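Local coordinates for gluconate kinase (Lactobacillus acidophilus, PDB 3LL3), which binds ATP and D-xylulose and probably acts as a carbohydrate kinase, transferring phosphate from ATP to a sugar substrate, at residues Val11-Thr16 with Ala45-Lys50; Tyr135-Leu140 with Gln152-Ile157; Ile161-Arg164 with Lys168-Thr171; Met175-Gly180 with Phe281-Asp286; Gly341-Pro346 with Ile377-Asp382. All coordinates share one frame; numbering follows the deposited sequence.

Contact 1. Residues Val11-Thr16 with Ala45-Lys50; sequences VGTTAT and AEEDPK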
# COMPACT_ATOMS: atom_id res chain seq x y z
N VAL A 11 -0.69 29.99 23.49
CA VAL A 11 -2.11 29.70 23.51
C VAL A 11 -2.43 28.71 22.40
O VAL A 11 -2.76 29.09 21.27
CB VAL A 11 -2.97 31.00 23.40
CG1 VAL A 11 -4.43 30.70 23.66
CG2 VAL A 11 -2.46 32.05 24.38
N GLY A 12 -2.33 27.43 22.73
CA GLY A 12 -2.54 26.39 21.74
C GLY A 12 -3.96 25.88 21.72
O GLY A 12 -4.77 26.27 22.55
N THR A 13 -4.27 25.03 20.76
CA THR A 13 -5.51 24.29 20.82
C THR A 13 -5.34 23.27 21.95
O THR A 13 -4.22 22.83 22.22
CB THR A 13 -5.81 23.59 19.48
OG1 THR A 13 -4.62 22.97 18.99
CG2 THR A 13 -6.28 24.60 18.44
N THR A 14 -6.43 22.94 22.62
CA THR A 14 -6.40 22.01 23.77
C THR A 14 -5.67 22.49 25.04
O THR A 14 -6.03 22.04 26.13
CB THR A 14 -5.90 20.59 23.41
OG1 THR A 14 -4.49 20.62 23.18
CG2 THR A 14 -6.59 20.08 22.16
N ALA A 15 -4.68 23.36 24.94
CA ALA A 15 -4.04 23.87 26.15
C ALA A 15 -3.16 25.09 25.93
O ALA A 15 -2.60 25.28 24.86
CB ALA A 15 -3.23 22.77 26.86
N THR A 16 -3.05 25.91 26.96
CA THR A 16 -2.11 27.02 26.98
C THR A 16 -0.96 26.64 27.91
O THR A 16 -1.18 25.99 28.94
CB THR A 16 -2.77 28.31 27.52
OG1 THR A 16 -3.75 28.77 26.58
CG2 THR A 16 -1.72 29.41 27.76
N ALA A 45 -14.89 21.94 15.33
CA ALA A 45 -13.71 22.09 16.16
C ALA A 45 -13.65 23.49 16.75
O ALA A 45 -13.04 24.39 16.17
CB ALA A 45 -12.45 21.79 15.34
N GLU A 46 -14.33 23.67 17.88
CA GLU A 46 -14.45 24.97 18.53
C GLU A 46 -13.93 24.88 19.95
O GLU A 46 -13.86 23.80 20.53
CB GLU A 46 -15.91 25.44 18.56
CG GLU A 46 -16.59 25.55 17.21
CD GLU A 46 -18.03 26.03 17.31
OE1 GLU A 46 -18.52 26.23 18.44
OE2 GLU A 46 -18.67 26.21 16.26
N GLU A 47 -13.57 26.02 20.52
CA GLU A 47 -13.32 26.06 21.95
C GLU A 47 -13.91 27.32 22.55
O GLU A 47 -14.12 28.32 21.84
CB GLU A 47 -11.83 25.88 22.29
CG GLU A 47 -10.88 26.56 21.33
CD GLU A 47 -9.46 25.98 21.39
OE1 GLU A 47 -8.50 26.75 21.17
OE2 GLU A 47 -9.30 24.77 21.63
N ASP A 48 -14.20 27.27 23.85
CA ASP A 48 -14.83 28.37 24.56
C ASP A 48 -13.79 29.42 24.97
O ASP A 48 -12.92 29.15 25.81
CB ASP A 48 -15.58 27.84 25.79
CG ASP A 48 -16.38 28.91 26.52
OD1 ASP A 48 -16.13 30.12 26.31
OD2 ASP A 48 -17.26 28.54 27.32
N PRO A 49 -13.87 30.62 24.37
CA PRO A 49 -12.91 31.69 24.66
C PRO A 49 -12.88 32.04 26.15
O PRO A 49 -11.81 32.37 26.65
CB PRO A 49 -13.44 32.87 23.83
CG PRO A 49 -14.16 32.23 22.72
CD PRO A 49 -14.82 31.02 23.31
N LYS A 50 -14.02 31.94 26.84
CA LYS A 50 -14.06 32.19 28.29
C LYS A 50 -13.21 31.19 29.09
O LYS A 50 -12.49 31.58 30.02
CB LYS A 50 -15.51 32.18 28.79
CG LYS A 50 -16.32 33.38 28.34
CD LYS A 50 -17.79 33.22 28.68
CE LYS A 50 -18.49 34.57 28.70
NZ LYS A 50 -17.86 35.48 29.70
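Gly12 O accepts a hydrogen bond from the hydroxyl of Tyr35, which is also bonded to Thr16 OG1 and so joins the two ends of the bend. Towards the other segment, Gly12 O lies 4.0 Å from Glu47 OE1, a plain contact. Inside the bend Gly12 N bonds weakly to Ala15 O, and Ala15 N bonds weakly to Thr13 O at 2.8 Å. The carboxylate of Glu47 rises toward this loop without a hydrogen bond across the contact: OE2 stands 3.5 Å from Thr14 N, and OE1 lies 3.9 Å from Thr13 CA. CG of Glu47 sits between its backbone N and carbonyl carbon (chi1 38°), and beyond it the chain is extended, which carries the carboxylate up to the loop. The Glu47 side chain crosses that of Thr13 at about a right angle, with Thr13 CG2 4.1 Å from OE1. The loop links the first two strands of the N-terminal domain, the position of a phosphate-binding hairpin in actin-like ATPases, consistent with the Thr14 side chain lying about 7 Å from the bound ATP. Replacing Glu47 by an alanine would remove the carboxylate and is likely to open a gap beneath Gly12-Thr14, between Leu37, Gln79 and Thr98. Just beyond, Asp48 is the N-cap of helix 49-65, its OD1 accepting from Lys50 N at 2.8 Å, from above the carboxylate plane.

Contact 2. Residues Tyr135-Leu140 with Gln152-Ile157; sequences YKLLWL and QKWIGI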
# COMPACT_ATOMS: atom_id res chain seq x y z
N TYR A 135 -12.54 32.09 4.63
CA TYR A 135 -13.49 31.07 4.17
C TYR A 135 -14.57 30.80 5.21
O TYR A 135 -15.73 30.54 4.88
CB TYR A 135 -12.76 29.77 3.81
CG TYR A 135 -11.85 29.93 2.63
CD1 TYR A 135 -12.37 30.24 1.39
CD2 TYR A 135 -10.47 29.77 2.76
CE1 TYR A 135 -11.56 30.39 0.28
CE2 TYR A 135 -9.64 29.93 1.66
CZ TYR A 135 -10.20 30.24 0.42
OH TYR A 135 -9.41 30.41 -0.69
N LYS A 136 -14.19 30.87 6.47
CA LYS A 136 -15.15 30.71 7.55
C LYS A 136 -16.16 31.87 7.58
O LYS A 136 -17.33 31.65 7.88
CB LYS A 136 -14.43 30.62 8.90
CG LYS A 136 -13.57 29.35 9.03
CD LYS A 136 -12.79 29.34 10.34
CE LYS A 136 -11.87 28.12 10.43
NZ LYS A 136 -10.80 28.40 11.44
N LEU A 137 -15.69 33.08 7.28
CA LEU A 137 -16.54 34.27 7.26
C LEU A 137 -17.53 34.20 6.10
O LEU A 137 -18.70 34.53 6.26
CB LEU A 137 -15.70 35.54 7.15
CG LEU A 137 -14.91 35.95 8.38
CD1 LEU A 137 -13.88 37.02 8.03
CD2 LEU A 137 -15.87 36.43 9.47
N LEU A 138 -17.04 33.77 4.94
CA LEU A 138 -17.87 33.55 3.78
C LEU A 138 -18.96 32.51 4.07
O LEU A 138 -20.12 32.69 3.69
CB LEU A 138 -17.02 33.09 2.60
CG LEU A 138 -16.15 34.17 1.97
CD1 LEU A 138 -15.27 33.56 0.91
CD2 LEU A 138 -17.03 35.26 1.37
N TRP A 139 -18.57 31.42 4.75
CA TRP A 139 -19.54 30.40 5.15
C TRP A 139 -20.57 30.97 6.12
O TRP A 139 -21.77 30.75 5.97
CB TRP A 139 -18.85 29.21 5.79
CG TRP A 139 -19.80 28.08 6.09
CD1 TRP A 139 -20.27 27.14 5.22
CD2 TRP A 139 -20.40 27.78 7.36
NE1 TRP A 139 -21.12 26.27 5.87
CE2 TRP A 139 -21.22 26.64 7.18
CE3 TRP A 139 -20.32 28.35 8.63
CZ2 TRP A 139 -21.95 26.07 8.22
CZ3 TRP A 139 -21.05 27.79 9.67
CH2 TRP A 139 -21.85 26.66 9.45
N LEU A 140 -20.09 31.69 7.13
CA LEU A 140 -20.99 32.29 8.12
C LEU A 140 -21.99 33.26 7.48
O LEU A 140 -23.18 33.26 7.80
CB LEU A 140 -20.20 33.01 9.21
CG LEU A 140 -19.44 32.12 10.20
CD1 LEU A 140 -18.41 32.92 10.97
CD2 LEU A 140 -20.42 31.45 11.15
N GLN A 152 -19.95 42.79 15.10
CA GLN A 152 -19.31 44.08 14.91
C GLN A 152 -17.78 43.95 14.91
O GLN A 152 -17.07 44.88 14.51
CB GLN A 152 -19.74 45.05 16.02
CG GLN A 152 -21.24 45.38 15.99
CD GLN A 152 -21.68 45.95 14.65
OE1 GLN A 152 -21.14 46.95 14.19
NE2 GLN A 152 -22.66 45.30 14.02
N LYS A 153 -17.29 42.81 15.39
CA LYS A 153 -15.85 42.54 15.39
C LYS A 153 -15.60 41.08 15.06
O LYS A 153 -16.30 40.19 15.57
CB LYS A 153 -15.22 42.86 16.75
CG LYS A 153 -15.19 44.36 17.09
CD LYS A 153 -14.25 45.09 16.15
CE LYS A 153 -13.85 46.46 16.68
NZ LYS A 153 -14.93 47.44 16.51
N TRP A 154 -14.62 40.83 14.20
CA TRP A 154 -14.18 39.48 13.91
C TRP A 154 -12.72 39.37 14.31
O TRP A 154 -11.88 40.10 13.78
CB TRP A 154 -14.36 39.17 12.43
CG TRP A 154 -15.79 39.02 12.04
CD1 TRP A 154 -16.54 39.88 11.28
CD2 TRP A 154 -16.65 37.94 12.41
NE1 TRP A 154 -17.81 39.38 11.15
CE2 TRP A 154 -17.91 38.20 11.83
CE3 TRP A 154 -16.47 36.78 13.17
CZ2 TRP A 154 -18.98 37.34 11.98
CZ3 TRP A 154 -17.54 35.92 13.32
CH2 TRP A 154 -18.79 36.21 12.73
N ILE A 155 -12.43 38.50 15.26
CA ILE A 155 -11.10 38.47 15.86
C ILE A 155 -10.62 37.05 16.06
O ILE A 155 -11.36 36.10 15.81
CB ILE A 155 -11.08 39.17 17.24
CG1 ILE A 155 -11.99 38.42 18.21
CG2 ILE A 155 -11.52 40.65 17.11
CD1 ILE A 155 -12.17 39.15 19.56
N GLY A 156 -9.39 36.90 16.53
CA GLY A 156 -8.87 35.60 16.89
C GLY A 156 -8.69 35.51 18.39
O GLY A 156 -8.83 36.51 19.09
N ILE A 157 -8.37 34.32 18.88
CA ILE A 157 -8.23 34.10 20.32
C ILE A 157 -7.14 34.96 20.96
O ILE A 157 -7.27 35.38 22.12
CB ILE A 157 -7.95 32.61 20.64
CG1 ILE A 157 -7.96 32.39 22.15
CG2 ILE A 157 -6.60 32.20 20.05
CD1 ILE A 157 -9.34 32.49 22.77
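Leu137 is the first side chain of helix segment 135-140 to meet the strand at Trp154. Its CD2 methyl sits over one face of the indole, 3.5 Å from the centroid of the five-membered ring and 16° off the ring normal, a CH-pi contact in which CD2 comes within 3.4 Å of Trp154 CD2. The two side chains run past each other in opposite directions, and the methyl lies over the middle of the ring system. With CG of Trp154 anti to its carbonyl carbon (chi1 -72°) and chi2 at 109°, the indole turns its flat side to the helix. Next along the helix, Leu138 and Trp139 pack elsewhere, on Phe116 and Ile107 respectively. Leu140, three residues after Leu137, returns to the same side: its CD1 meets the far end of the six-membered ring obliquely, 3.8 Å from Trp154 CH2 and 3.9 Å from Trp154 CZ3. The two leucines thus spread along the long dimension of the indole, while Leu83 touches both Leu137 and Trp154. The contact is buried and wholly apolar. It sets helix 133-143 of the N-terminal FGGY domain against a small antiparallel sheet, in which strand 153-155 pairs with strand 84-86 and Gln152 and Lys153 together face Leu86 in a classic beta bulge.

Contact 3. Residues Ile161-Arg164 with Lys168-Thr171; sequences IIFR and KLVT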
# COMPACT_ATOMS: atom_id res chain seq x y z
N ILE A 161 -8.08 37.48 24.11
CA ILE A 161 -7.37 37.50 25.38
C ILE A 161 -6.86 38.90 25.69
O ILE A 161 -7.12 39.45 26.76
CB ILE A 161 -6.20 36.49 25.42
CG1 ILE A 161 -6.73 35.07 25.32
CG2 ILE A 161 -5.38 36.66 26.69
CD1 ILE A 161 -5.69 34.03 24.88
N ILE A 162 -6.12 39.48 24.75
CA ILE A 162 -5.57 40.79 25.00
C ILE A 162 -6.68 41.83 25.21
O ILE A 162 -6.50 42.79 25.96
CB ILE A 162 -4.61 41.19 23.88
CG1 ILE A 162 -3.38 40.27 23.96
CG2 ILE A 162 -4.20 42.67 24.00
CD1 ILE A 162 -2.42 40.41 22.82
N PHE A 163 -7.82 41.62 24.57
CA PHE A 163 -8.92 42.56 24.70
C PHE A 163 -9.47 42.49 26.12
O PHE A 163 -9.73 43.52 26.75
CB PHE A 163 -10.02 42.26 23.69
CG PHE A 163 -11.25 43.10 23.86
CD1 PHE A 163 -11.17 44.48 23.74
CD2 PHE A 163 -12.48 42.52 24.12
CE1 PHE A 163 -12.31 45.27 23.89
CE2 PHE A 163 -13.63 43.31 24.27
CZ PHE A 163 -13.54 44.68 24.15
N ARG A 164 -9.62 41.27 26.62
CA ARG A 164 -10.14 41.11 27.97
C ARG A 164 -9.20 41.80 28.95
O ARG A 164 -9.66 42.44 29.89
CB ARG A 164 -10.31 39.63 28.32
CG ARG A 164 -11.46 38.94 27.59
CD ARG A 164 -12.83 39.32 28.17
NE ARG A 164 -12.93 39.02 29.59
CZ ARG A 164 -13.25 37.83 30.09
NH1 ARG A 164 -13.51 36.81 29.29
NH2 ARG A 164 -13.29 37.65 31.41
N LYS A 168 -8.28 46.75 24.64
CA LYS A 168 -7.85 47.10 23.29
C LYS A 168 -7.97 45.91 22.32
O LYS A 168 -7.80 44.76 22.71
CB LYS A 168 -6.43 47.67 23.31
CG LYS A 168 -6.33 49.03 24.02
CD LYS A 168 -4.93 49.63 23.97
CE LYS A 168 -4.96 51.11 24.36
NZ LYS A 168 -5.28 51.32 25.80
N LEU A 169 -8.30 46.21 21.07
CA LEU A 169 -8.41 45.20 20.02
C LEU A 169 -7.31 45.42 19.01
O LEU A 169 -7.44 46.26 18.11
CB LEU A 169 -9.76 45.30 19.31
CG LEU A 169 -10.89 44.42 19.83
CD1 LEU A 169 -12.13 44.52 18.93
CD2 LEU A 169 -10.44 42.98 19.93
N VAL A 170 -6.23 44.64 19.13
CA VAL A 170 -5.09 44.76 18.24
C VAL A 170 -4.58 43.38 17.85
O VAL A 170 -4.54 42.47 18.68
CB VAL A 170 -3.95 45.51 18.94
CG1 VAL A 170 -2.77 45.67 18.00
CG2 VAL A 170 -4.44 46.88 19.44
N THR A 171 -4.23 43.22 16.58
CA THR A 171 -3.56 41.99 16.12
C THR A 171 -2.17 42.32 15.58
O THR A 171 -1.90 43.47 15.21
CB THR A 171 -4.41 41.24 15.07
OG1 THR A 171 -3.87 39.93 14.85
CG2 THR A 171 -4.45 42.00 13.74
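Phe163 and Lys168 meet most closely through the backbone: Phe163 CA lies 3.2 Å from Lys168 O in a CA-H...O contact with an angle of 137° at the hydrogen. The same oxygen also lies at the edge of the Phe163 ring, in its plane, with Phe163 CD1 3.5 Å away. CG of Phe163 is anti to the backbone N (chi1 174°), a setting that swings the ring alongside the returning chain and presents its rim to the carbonyl. Leu169 closes this tight side. Its CD2 is 3.9 Å from Phe163 CB, and the two side chains cross at a slant; chi1 of Leu169, at -93°, departs from the usual staggered value. The same CD2 methyl also packs on Ile155, while CD1 lies on Lys153. Deeper in, Ile162 and Val170 both rest on Leu235 of strand 232-238, so helix and strand share a neighbour although their own side chains are less closely engaged.

The opposite character is found at Lys168, whose exposed side chain points away from the helix and packs on Pro216, its NZ bonding to Phe215 O. Arg164 leaves this contact for other parts of the protein, bonding to the hydroxyls of Tyr160 and Tyr221. The turn from helix 157-166 into strand 170-172 is tied by Thr166, whose OG1 bonds to both Ile162 O and Lys168 N. No classical hydrogen bond joins residues 161-164 to 168-171 directly; the weak CA-H...O contact and the Phe163-Leu169 packing probably supplement the tie made through Thr166.

Contact 4. Residues Met175-Gly180 with Phe281-Asp286; sequences MAAGTG and FCYPAD. With XUL (D-xylulose), chain E.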
# COMPACT_ATOMS: atom_id res chain seq x y z
N MSE A 175 -0.21 37.40 12.74
CA MSE A 175 -1.52 36.81 13.02
C MSE A 175 -2.54 37.25 11.95
O MSE A 175 -3.39 36.46 11.54
CB MSE A 175 -1.99 37.18 14.42
CG MSE A 175 -3.22 36.43 14.86
SE MSE A 175 -3.00 34.50 15.04
CE MSE A 175 -1.64 34.49 16.47
N ALA A 176 -2.45 38.49 11.49
CA ALA A 176 -3.26 38.96 10.38
C ALA A 176 -2.92 38.11 9.14
O ALA A 176 -3.78 37.84 8.30
CB ALA A 176 -2.99 40.44 10.11
N ALA A 177 -1.66 37.67 9.08
CA ALA A 177 -1.18 36.84 7.99
C ALA A 177 -1.90 35.49 7.92
O ALA A 177 -1.93 34.88 6.85
CB ALA A 177 0.36 36.65 8.06
N GLY A 178 -2.49 35.05 9.03
CA GLY A 178 -3.24 33.79 9.03
C GLY A 178 -4.75 33.91 8.76
O GLY A 178 -5.48 32.90 8.85
N THR A 179 -5.23 35.11 8.43
CA THR A 179 -6.67 35.30 8.16
C THR A 179 -7.07 34.97 6.72
O THR A 179 -8.19 34.54 6.48
CB THR A 179 -7.16 36.75 8.44
OG1 THR A 179 -6.48 37.67 7.59
CG2 THR A 179 -6.94 37.15 9.89
N GLY A 180 -6.16 35.20 5.78
CA GLY A 180 -6.46 35.07 4.36
C GLY A 180 -7.06 36.37 3.84
O GLY A 180 -7.65 36.40 2.76
N PHE A 281 2.28 28.13 2.23
CA PHE A 281 1.74 29.42 2.58
C PHE A 281 2.84 30.46 2.56
O PHE A 281 4.02 30.13 2.63
CB PHE A 281 1.03 29.38 3.95
CG PHE A 281 1.96 29.05 5.13
CD1 PHE A 281 2.98 29.91 5.52
CD2 PHE A 281 1.76 27.89 5.87
CE1 PHE A 281 3.79 29.63 6.61
CE2 PHE A 281 2.58 27.59 6.97
CZ PHE A 281 3.60 28.46 7.34
N CYS A 282 2.44 31.72 2.45
CA CYS A 282 3.35 32.84 2.66
C CYS A 282 2.69 33.84 3.60
O CYS A 282 1.72 34.51 3.22
CB CYS A 282 3.74 33.49 1.33
SG CYS A 282 4.70 35.03 1.45
N TYR A 283 3.19 33.90 4.84
CA TYR A 283 2.61 34.73 5.91
C TYR A 283 3.60 35.82 6.28
O TYR A 283 4.65 35.54 6.91
CB TYR A 283 2.31 33.92 7.18
CG TYR A 283 1.34 32.75 7.03
CD1 TYR A 283 0.37 32.75 6.04
CD2 TYR A 283 1.39 31.67 7.91
CE1 TYR A 283 -0.53 31.69 5.91
CE2 TYR A 283 0.51 30.60 7.79
CZ TYR A 283 -0.45 30.62 6.78
OH TYR A 283 -1.34 29.59 6.65
N PRO A 284 3.29 37.07 5.92
CA PRO A 284 4.18 38.20 6.27
C PRO A 284 4.43 38.31 7.78
O PRO A 284 3.54 37.99 8.58
CB PRO A 284 3.40 39.43 5.78
CG PRO A 284 2.50 38.93 4.71
CD PRO A 284 2.16 37.49 5.07
N ALA A 285 5.62 38.77 8.15
CA ALA A 285 5.93 39.10 9.54
C ALA A 285 6.16 40.62 9.66
O ALA A 285 5.82 41.26 10.66
CB ALA A 285 7.18 38.32 10.01
N ASP A 286 6.73 41.19 8.61
CA ASP A 286 6.86 42.64 8.45
C ASP A 286 7.30 42.87 7.03
O ASP A 286 7.27 41.94 6.20
CB ASP A 286 7.84 43.24 9.45
CG ASP A 286 9.20 42.56 9.39
OD1 ASP A 286 9.88 42.64 8.33
OD2 ASP A 286 9.60 41.96 10.40
C1 XUL E . 0.60 27.29 10.83
C2 XUL E . -0.73 26.70 10.31
C3 XUL E . -1.61 25.83 11.25
C4 XUL E . -1.26 25.89 12.75
C5 XUL E . -1.63 27.22 13.42
O1 XUL E . 1.68 26.72 10.13
O2 XUL E . -1.05 26.89 9.16
O3 XUL E . -1.51 24.48 10.86
O4 XUL E . -1.97 24.85 13.38
O5 XUL E . -1.80 27.06 14.81
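Ala177, Tyr283 and Pro284 form a buried seam between the N-terminal and C-terminal FGGY domains, where the chain at helix 173-176 meets strand 281-284, an outermost strand of the C-terminal sheet. The methyl of Ala177 points into the strand: its CB is 3.5 Å from Tyr283 CB and 3.6 Å from Pro284 CD. Ala177 O comes obliquely to the tyrosine ring, 3.2 Å from Tyr283 CD1. Phe281 lies against the same ring: Tyr283 CE2 stands 3.3 Å above the Phe281 ring plane and Phe281 CD1 the same height above that of Tyr283, each over the centre. Both line the D-xylulose pocket, Phe281 CE2 3.4 Å from sugar O1 and Tyr283 OH 3.7 Å from sugar O2. A serine in place of Tyr283 is likely to leave one face of Phe281 without its aromatic mate and open a gap beside the sugar and Ala177 O. Gly178 O bonds to ND1 of His81, whose NE2 bonds to xylulose, so this loop is likely to hold a first-shell residue in place. Thr179 folds back on Ala176: its OG1 donates to Ala176 O at 2.8 Å, in the carbonyl plane, and its N bonds to the same oxygen.

Contact 5. Residues Gly341-Pro346 with Ile377-Asp382; sequences GGERAP and IFNLYD. With DXP (1-deoxy-D-xylulose-5-phosphate), chain D; XUL (D-xylulose), chain E.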
# COMPACT_ATOMS: atom_id res chain seq x y z
N GLY A 341 -4.47 10.83 7.59
CA GLY A 341 -5.55 11.76 7.90
C GLY A 341 -5.88 12.79 6.83
O GLY A 341 -6.17 13.94 7.16
N GLY A 342 -5.83 12.41 5.56
CA GLY A 342 -5.81 13.40 4.50
C GLY A 342 -4.51 14.19 4.69
O GLY A 342 -3.73 13.88 5.60
N GLU A 343 -4.26 15.18 3.85
CA GLU A 343 -3.01 15.93 4.00
C GLU A 343 -3.11 17.38 3.56
O GLU A 343 -3.80 17.70 2.58
CB GLU A 343 -1.87 15.22 3.23
CG GLU A 343 -0.49 15.81 3.47
CD GLU A 343 -0.17 15.97 4.94
OE1 GLU A 343 -0.69 16.92 5.59
OE2 GLU A 343 0.61 15.14 5.46
N ARG A 344 -2.43 18.27 4.29
CA ARG A 344 -2.26 19.64 3.83
C ARG A 344 -0.99 19.67 2.97
O ARG A 344 -0.95 19.00 1.95
CB ARG A 344 -2.29 20.63 5.02
CG ARG A 344 -3.73 20.82 5.53
CD ARG A 344 -3.84 21.65 6.81
NE ARG A 344 -3.25 20.94 7.94
CZ ARG A 344 -2.75 21.54 9.02
NH1 ARG A 344 -2.77 22.87 9.11
NH2 ARG A 344 -2.22 20.82 10.00
N ALA A 345 0.05 20.41 3.34
CA ALA A 345 1.27 20.35 2.54
C ALA A 345 1.83 18.94 2.63
O ALA A 345 1.74 18.33 3.70
CB ALA A 345 2.31 21.35 3.02
N PRO A 346 2.40 18.41 1.53
CA PRO A 346 2.55 19.07 0.23
C PRO A 346 1.42 18.85 -0.79
O PRO A 346 1.37 19.57 -1.79
CB PRO A 346 3.84 18.46 -0.30
CG PRO A 346 3.72 17.03 0.14
CD PRO A 346 3.02 17.07 1.50
N ILE A 377 9.09 10.92 6.67
CA ILE A 377 10.16 11.88 6.39
C ILE A 377 10.18 12.32 4.93
O ILE A 377 10.45 13.49 4.63
CB ILE A 377 11.54 11.27 6.77
CG1 ILE A 377 11.55 10.91 8.26
CG2 ILE A 377 12.68 12.25 6.45
CD1 ILE A 377 12.90 10.31 8.72
N PHE A 378 9.95 11.38 4.01
CA PHE A 378 9.88 11.70 2.59
C PHE A 378 8.78 12.76 2.34
O PHE A 378 8.94 13.68 1.54
CB PHE A 378 9.56 10.45 1.75
CG PHE A 378 10.78 9.66 1.31
CD1 PHE A 378 11.93 10.30 0.88
CD2 PHE A 378 10.73 8.27 1.27
CE1 PHE A 378 13.03 9.58 0.44
CE2 PHE A 378 11.82 7.53 0.83
CZ PHE A 378 12.97 8.19 0.41
N ASN A 379 7.65 12.60 3.02
CA ASN A 379 6.52 13.52 2.85
C ASN A 379 6.95 14.94 3.26
O ASN A 379 6.69 15.91 2.56
CB ASN A 379 5.35 13.02 3.69
CG ASN A 379 4.10 13.88 3.56
OD1 ASN A 379 3.45 14.18 4.56
ND2 ASN A 379 3.75 14.24 2.34
N LEU A 380 7.64 15.02 4.40
CA LEU A 380 8.19 16.28 4.89
C LEU A 380 9.23 16.85 3.93
O LEU A 380 9.34 18.07 3.77
CB LEU A 380 8.81 16.09 6.28
CG LEU A 380 7.82 15.90 7.44
CD1 LEU A 380 8.48 15.16 8.61
CD2 LEU A 380 7.21 17.20 7.89
N TYR A 381 10.02 15.98 3.31
CA TYR A 381 11.04 16.44 2.38
C TYR A 381 10.38 16.92 1.10
O TYR A 381 10.89 17.82 0.43
CB TYR A 381 12.03 15.33 2.08
CG TYR A 381 13.09 15.70 1.07
CD1 TYR A 381 14.03 16.69 1.34
CD2 TYR A 381 13.15 15.05 -0.14
CE1 TYR A 381 15.01 17.01 0.41
CE2 TYR A 381 14.12 15.35 -1.07
CZ TYR A 381 15.05 16.33 -0.80
OH TYR A 381 16.02 16.61 -1.74
N ASP A 382 9.26 16.30 0.77
CA ASP A 382 8.43 16.68 -0.37
C ASP A 382 7.94 18.13 -0.15
O ASP A 382 8.03 18.99 -1.04
CB ASP A 382 7.26 15.69 -0.46
CG ASP A 382 6.40 15.87 -1.71
OD1 ASP A 382 6.67 16.78 -2.52
OD2 ASP A 382 5.44 15.08 -1.90
C1 DXP D . -12.61 14.46 6.39
C2 DXP D . -11.54 13.86 7.35
C3 DXP D . -10.73 14.88 8.20
C4 DXP D . -10.07 15.88 7.23
C5 DXP D . -8.87 16.79 7.58
O2 DXP D . -11.13 12.77 7.16
O3 DXP D . -9.95 14.24 9.13
O4 DXP D . -9.94 15.25 6.00
O5 DXP D . -7.81 16.85 6.67
P DXP D . -7.00 18.20 6.14
O2P DXP D . -7.85 18.91 4.98
O1P DXP D . -6.56 19.09 7.40
O3P DXP D . -5.85 17.83 5.41
C1 XUL E . 0.60 27.29 10.83
C2 XUL E . -0.73 26.70 10.31
C3 XUL E . -1.61 25.83 11.25
C4 XUL E . -1.26 25.89 12.75
C5 XUL E . -1.63 27.22 13.42
O1 XUL E . 1.68 26.72 10.13
O2 XUL E . -1.05 26.89 9.16
O3 XUL E . -1.51 24.48 10.86
O4 XUL E . -1.97 24.85 13.38
O5 XUL E . -1.80 27.06 14.81
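Van der Waals contact joins Pro346 to Asp382, where the two side chains cross at about a right angle: Pro346 CG is 3.3 Å from Asp382 OD2, and Pro346 CB 3.9 Å from Asp382 CG. The charge of Asp382 is answered by a salt bridge from OD2 to Arg482. The cis peptide before Pro346 accompanies the bend that brings this ring against helix 365-388, where Asn379 also borders Pro346 and Glu343. Hydrogen bonds fix Glu343. Its OE1 takes Arg344 N at 2.6 Å, on the anti lone pair, and Asn297 N as well, while OE2 is bonded to Asn298 ND2. Segment 341-346 is a loop of the C-terminal FGGY domain, between strands 335-337 and 354-359, with helix 365-388 on one side and the sugar site on another, and the glutamate fastens its ligand-contacting backbone to Asn297 and Asn298. Arg344 carries the contact to the sugar: its NH1 donates to O3 of D-xylulose at 2.7 Å, with an N-H...O angle of 158°. A bend at chi3 (-67°) turns the guanidinium toward the sugar, and Arg344 NE bonds to Asn297 OD1. The phosphate of 1-deoxy-D-xylulose-5-phosphate lies beside the same loop, its O3P 3.3 Å from Glu343 C.

Overall arrangement
The contacts follow one another along the chain, each closing before the next opens. Contacts 1, 2 and 3 lie wholly in the N-terminal FGGY domain, their centres about 16 Å apart, and touch one another: Val11 packs on Ile157 and Ile161, and contacts 2 and 3 pack on each other. Strand 153-155 leads directly into helix 157-166, and strand 170-172 into helix 173-176, so contact 4, which contact 3 also touches, continues the same run before crossing to the C-terminal domain. Contact 5 lies wholly in that second domain, about 35 Å from contact 3 between centres. Contacts 4 and 5, their centres about 21 Å apart, both touch D-xylulose, placing the sugar in the cleft between the two domains.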